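Local coordinates for protein ABC sugar (Ribose) transporter, periplasmic substrate-binding subunit (Rhodobacter sphaeroides, PDB 3L49) that probably binds a sugar in the periplasm as the substrate-binding subunit of an ABC transporter, at residues A[6-12]-A[62-68]. Residues are numbered along the deposited sequence; the frame is centred on the assembly and turned at random.
Sequences KTIGITA and PDAIIEQ
Asp63 grips both polar backbone atoms of Thr7, at the end of the parallel pair where Lys6 and Asp63 lie. Thr7 N donates to Asp63 OD2 at 2.7 Å in a nearly straight bond that meets the carboxylate from above its plane, while Asp63 N reaches Thr7 O. With CG turned back beside its own backbone N (chi1 -57°), the carboxylate can return to strand 7-12, and the bent Lys6 chain crosses it at about a right angle, Lys6 CD lying 3.6 Å from Asp63 OD1. With an alanine here the carboxylate is gone, and Thr7 N is likely to lose its acceptor although the Asp63 N bond to Thr7 O could persist. Further on, Gly9 and Thr11 each donate through N, to Ala64 O and Ile66 O, and accept through O, from Ile66 N and Gln68 N. On one face, Ile8 CG2 lies against Ile66 CG1 at 4.0 Å, and Ala12 CB abuts Gln68 CB. On the other, Thr11 directs OG1 anti to its N (chi1 169°), where Gln50 binds it, and its methyl CG2 touches both Ile65 CG2 and Glu67 CG, each at 3.9 Å. These central strands of a Rossmann-like lobe are flanked by strands 37-42 and 89-92; helices 18-33 and 248-263 cover the Ile8, Ile10 and Ile66 face, and helix 47-60 covers Thr11 and Ile65.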
ATOM      1  N   LYS A   6       2.968  13.650 -26.656  1.00 43.36           N
ATOM      2  CA  LYS A   6       2.026  13.679 -25.541  1.00 36.93           C
ATOM      3  C   LYS A   6       2.663  14.121 -24.234  1.00 36.80           C
ATOM      4  O   LYS A   6       3.869  13.954 -24.016  1.00 28.51           O
ATOM      5  CB  LYS A   6       1.332  12.320 -25.354  1.00 45.45           C
ATOM      6  CG  LYS A   6       0.934  11.588 -26.646  1.00 39.04           C
ATOM      7  CD  LYS A   6      -0.412  12.005 -27.194  1.00 52.67           C
ATOM      8  CE  LYS A   6      -0.599  11.437 -28.600  1.00 61.40           C
ATOM      9  NZ  LYS A   6      -2.017  11.496 -29.050  1.00 70.72           N
ATOM     10  N   THR A   7       1.828  14.697 -23.374  1.00 31.55           N
ATOM     11  CA  THR A   7       2.244  15.119 -22.049  1.00 36.36           C
ATOM     12  C   THR A   7       1.367  14.415 -21.034  1.00 31.82           C
ATOM     13  O   THR A   7       0.141  14.503 -21.103  1.00 31.06           O
ATOM     14  CB  THR A   7       2.116  16.649 -21.865  1.00 41.13           C
ATOM     15  OG1 THR A   7       2.730  17.323 -22.969  1.00 36.00           O
ATOM     16  CG2 THR A   7       2.785  17.091 -20.577  1.00 38.94           C
ATOM     17  N   ILE A   8       1.998  13.702 -20.107  1.00 31.80           N
ATOM     18  CA  ILE A   8       1.275  12.970 -19.072  1.00 26.57           C
ATOM     19  C   ILE A   8       1.633  13.528 -17.709  1.00 26.79           C
ATOM     20  O   ILE A   8       2.803  13.565 -17.335  1.00 26.65           O
ATOM     21  CB  ILE A   8       1.591  11.435 -19.095  1.00 32.14           C
ATOM     22  CG1 ILE A   8       1.535  10.846 -20.518  1.00 18.19           C
ATOM     23  CG2 ILE A   8       0.704  10.659 -18.095  1.00 11.85           C
ATOM     24  CD1 ILE A   8       0.210  10.984 -21.257  1.00 32.28           C
ATOM     25  N   GLY A   9       0.622  13.974 -16.974  1.00 24.68           N
ATOM     26  CA  GLY A   9       0.809  14.389 -15.594  1.00 25.93           C
ATOM     27  C   GLY A   9       0.755  13.221 -14.622  1.00 26.21           C
ATOM     28  O   GLY A   9      -0.035  12.296 -14.795  1.00 30.12           O
ATOM     29  N   ILE A  10       1.615  13.268 -13.610  1.00 29.56           N
ATOM     30  CA  ILE A  10       1.609  12.311 -12.497  1.00 30.85           C
ATOM     31  C   ILE A  10       1.355  13.070 -11.199  1.00 28.45           C
ATOM     32  O   ILE A  10       2.059  14.038 -10.902  1.00 28.56           O
ATOM     33  CB  ILE A  10       2.972  11.578 -12.358  1.00 36.45           C
ATOM     34  CG1 ILE A  10       3.315  10.794 -13.626  1.00 26.85           C
ATOM     35  CG2 ILE A  10       2.996  10.657 -11.123  1.00 29.88           C
ATOM     36  CD1 ILE A  10       4.795  10.569 -13.760  1.00 44.46           C
ATOM     37  N   THR A  11       0.352  12.643 -10.438  1.00 30.90           N
ATOM     38  CA  THR A  11       0.116  13.193  -9.100  1.00 34.86           C
ATOM     39  C   THR A  11       0.128  12.095  -8.016  1.00 30.96           C
ATOM     40  O   THR A  11      -0.798  11.309  -7.902  1.00 35.49           O
ATOM     41  CB  THR A  11      -1.155  14.131  -9.024  1.00 32.05           C
ATOM     42  OG1 THR A  11      -1.478  14.414  -7.657  1.00 44.47           O
ATOM     43  CG2 THR A  11      -2.380  13.516  -9.698  1.00 35.24           C
ATOM     44  N   ALA A  12       1.207  12.051  -7.241  1.00 29.82           N
ATOM     45  CA  ALA A  12       1.374  11.085  -6.162  1.00 25.14           C
ATOM     46  C   ALA A  12       1.316  11.792  -4.821  1.00 27.91           C
ATOM     47  O   ALA A  12       1.717  12.951  -4.715  1.00 32.36           O
ATOM     48  CB  ALA A  12       2.703  10.392  -6.305  1.00 27.85           C
ATOM     49  N   PRO A  62      -2.968  18.236 -19.733  1.00 45.34           N
ATOM     50  CA  PRO A  62      -2.152  17.185 -20.318  1.00 39.27           C
ATOM     51  C   PRO A  62      -3.027  16.214 -21.111  1.00 34.16           C
ATOM     52  O   PRO A  62      -4.265  16.295 -21.053  1.00 30.88           O
ATOM     53  CB  PRO A  62      -1.527  16.493 -19.093  1.00 43.86           C
ATOM     54  CG  PRO A  62      -2.216  17.068 -17.871  1.00 38.70           C
ATOM     55  CD  PRO A  62      -3.349  17.911 -18.347  1.00 48.32           C
ATOM     56  N   ASP A  63      -2.390  15.315 -21.851  1.00 27.79           N
ATOM     57  CA  ASP A  63      -3.115  14.279 -22.587  1.00 33.40           C
ATOM     58  C   ASP A  63      -3.763  13.222 -21.669  1.00 33.69           C
ATOM     59  O   ASP A  63      -4.756  12.605 -22.058  1.00 33.64           O
ATOM     60  CB  ASP A  63      -2.222  13.638 -23.655  1.00 37.36           C
ATOM     61  CG  ASP A  63      -1.654  14.665 -24.635  1.00 43.97           C
ATOM     62  OD1 ASP A  63      -2.212  14.818 -25.743  1.00 44.32           O
ATOM     63  OD2 ASP A  63      -0.662  15.339 -24.287  1.00 34.09           O
ATOM     64  N   ALA A  64      -3.201  13.031 -20.468  1.00 29.85           N
ATOM     65  CA  ALA A  64      -3.815  12.232 -19.390  1.00 27.61           C
ATOM     66  C   ALA A  64      -3.162  12.472 -18.031  1.00 25.06           C
ATOM     67  O   ALA A  64      -2.032  12.949 -17.941  1.00 29.39           O
ATOM     68  CB  ALA A  64      -3.787  10.739 -19.718  1.00 32.19           C
ATOM     69  N   ILE A  65      -3.882  12.120 -16.970  1.00 30.48           N
ATOM     70  CA  ILE A  65      -3.359  12.209 -15.600  1.00 23.46           C
ATOM     71  C   ILE A  65      -3.288  10.821 -14.944  1.00 28.19           C
ATOM     72  O   ILE A  65      -4.234  10.029 -15.051  1.00 27.50           O
ATOM     73  CB  ILE A  65      -4.198  13.208 -14.754  1.00 19.91           C
ATOM     74  CG1 ILE A  65      -3.955  14.641 -15.254  1.00 25.79           C
ATOM     75  CG2 ILE A  65      -3.883  13.093 -13.244  1.00 20.25           C
ATOM     76  CD1 ILE A  65      -4.940  15.684 -14.718  1.00 27.70           C
ATOM     77  N   ILE A  66      -2.153  10.518 -14.306  1.00 28.99           N
ATOM     78  CA  ILE A  66      -2.044   9.338 -13.441  1.00 17.83           C
ATOM     79  C   ILE A  66      -1.987   9.741 -11.978  1.00 19.49           C
ATOM     80  O   ILE A  66      -1.111  10.485 -11.557  1.00 19.68           O
ATOM     81  CB  ILE A  66      -0.831   8.432 -13.756  1.00 22.46           C
ATOM     82  CG1 ILE A  66      -0.641   8.227 -15.264  1.00 29.01           C
ATOM     83  CG2 ILE A  66      -1.019   7.085 -13.079  1.00 28.76           C
ATOM     84  CD1 ILE A  66       0.577   7.379 -15.612  1.00 16.73           C
ATOM     85  N   GLU A  67      -2.939   9.250 -11.199  1.00 27.13           N
ATOM     86  CA  GLU A  67      -2.988   9.569  -9.785  1.00 18.08           C
ATOM     87  C   GLU A  67      -2.437   8.381  -8.988  1.00 16.84           C
ATOM     88  O   GLU A  67      -2.813   7.243  -9.231  1.00 16.94           O
ATOM     89  CB  GLU A  67      -4.433   9.896  -9.390  1.00 28.20           C
ATOM     90  CG  GLU A  67      -4.594  10.732  -8.124  1.00 31.81           C
ATOM     91  CD  GLU A  67      -4.284   9.959  -6.856  1.00 48.13           C
ATOM     92  OE1 GLU A  67      -4.589   8.749  -6.799  1.00 45.84           O
ATOM     93  OE2 GLU A  67      -3.717  10.565  -5.925  1.00 60.10           O
ATOM     94  N   GLN A  68      -1.571   8.645  -8.015  1.00 18.61           N
ATOM     95  CA  GLN A  68      -1.018   7.571  -7.184  1.00 23.08           C
ATOM     96  C   GLN A  68      -1.312   7.743  -5.693  1.00 24.85           C
ATOM     97  O   GLN A  68      -0.900   8.726  -5.082  1.00 26.22           O
ATOM     98  CB  GLN A  68       0.482   7.451  -7.426  1.00 19.75           C
ATOM     99  CG  GLN A  68       1.204   6.503  -6.503  1.00 18.84           C
ATOM    100  CD  GLN A  68       2.655   6.343  -6.884  1.00 28.86           C
ATOM    101  OE1 GLN A  68       2.993   6.298  -8.064  1.00 30.37           O
ATOM    102  NE2 GLN A  68       3.530   6.261  -5.882  1.00 31.81           N
TER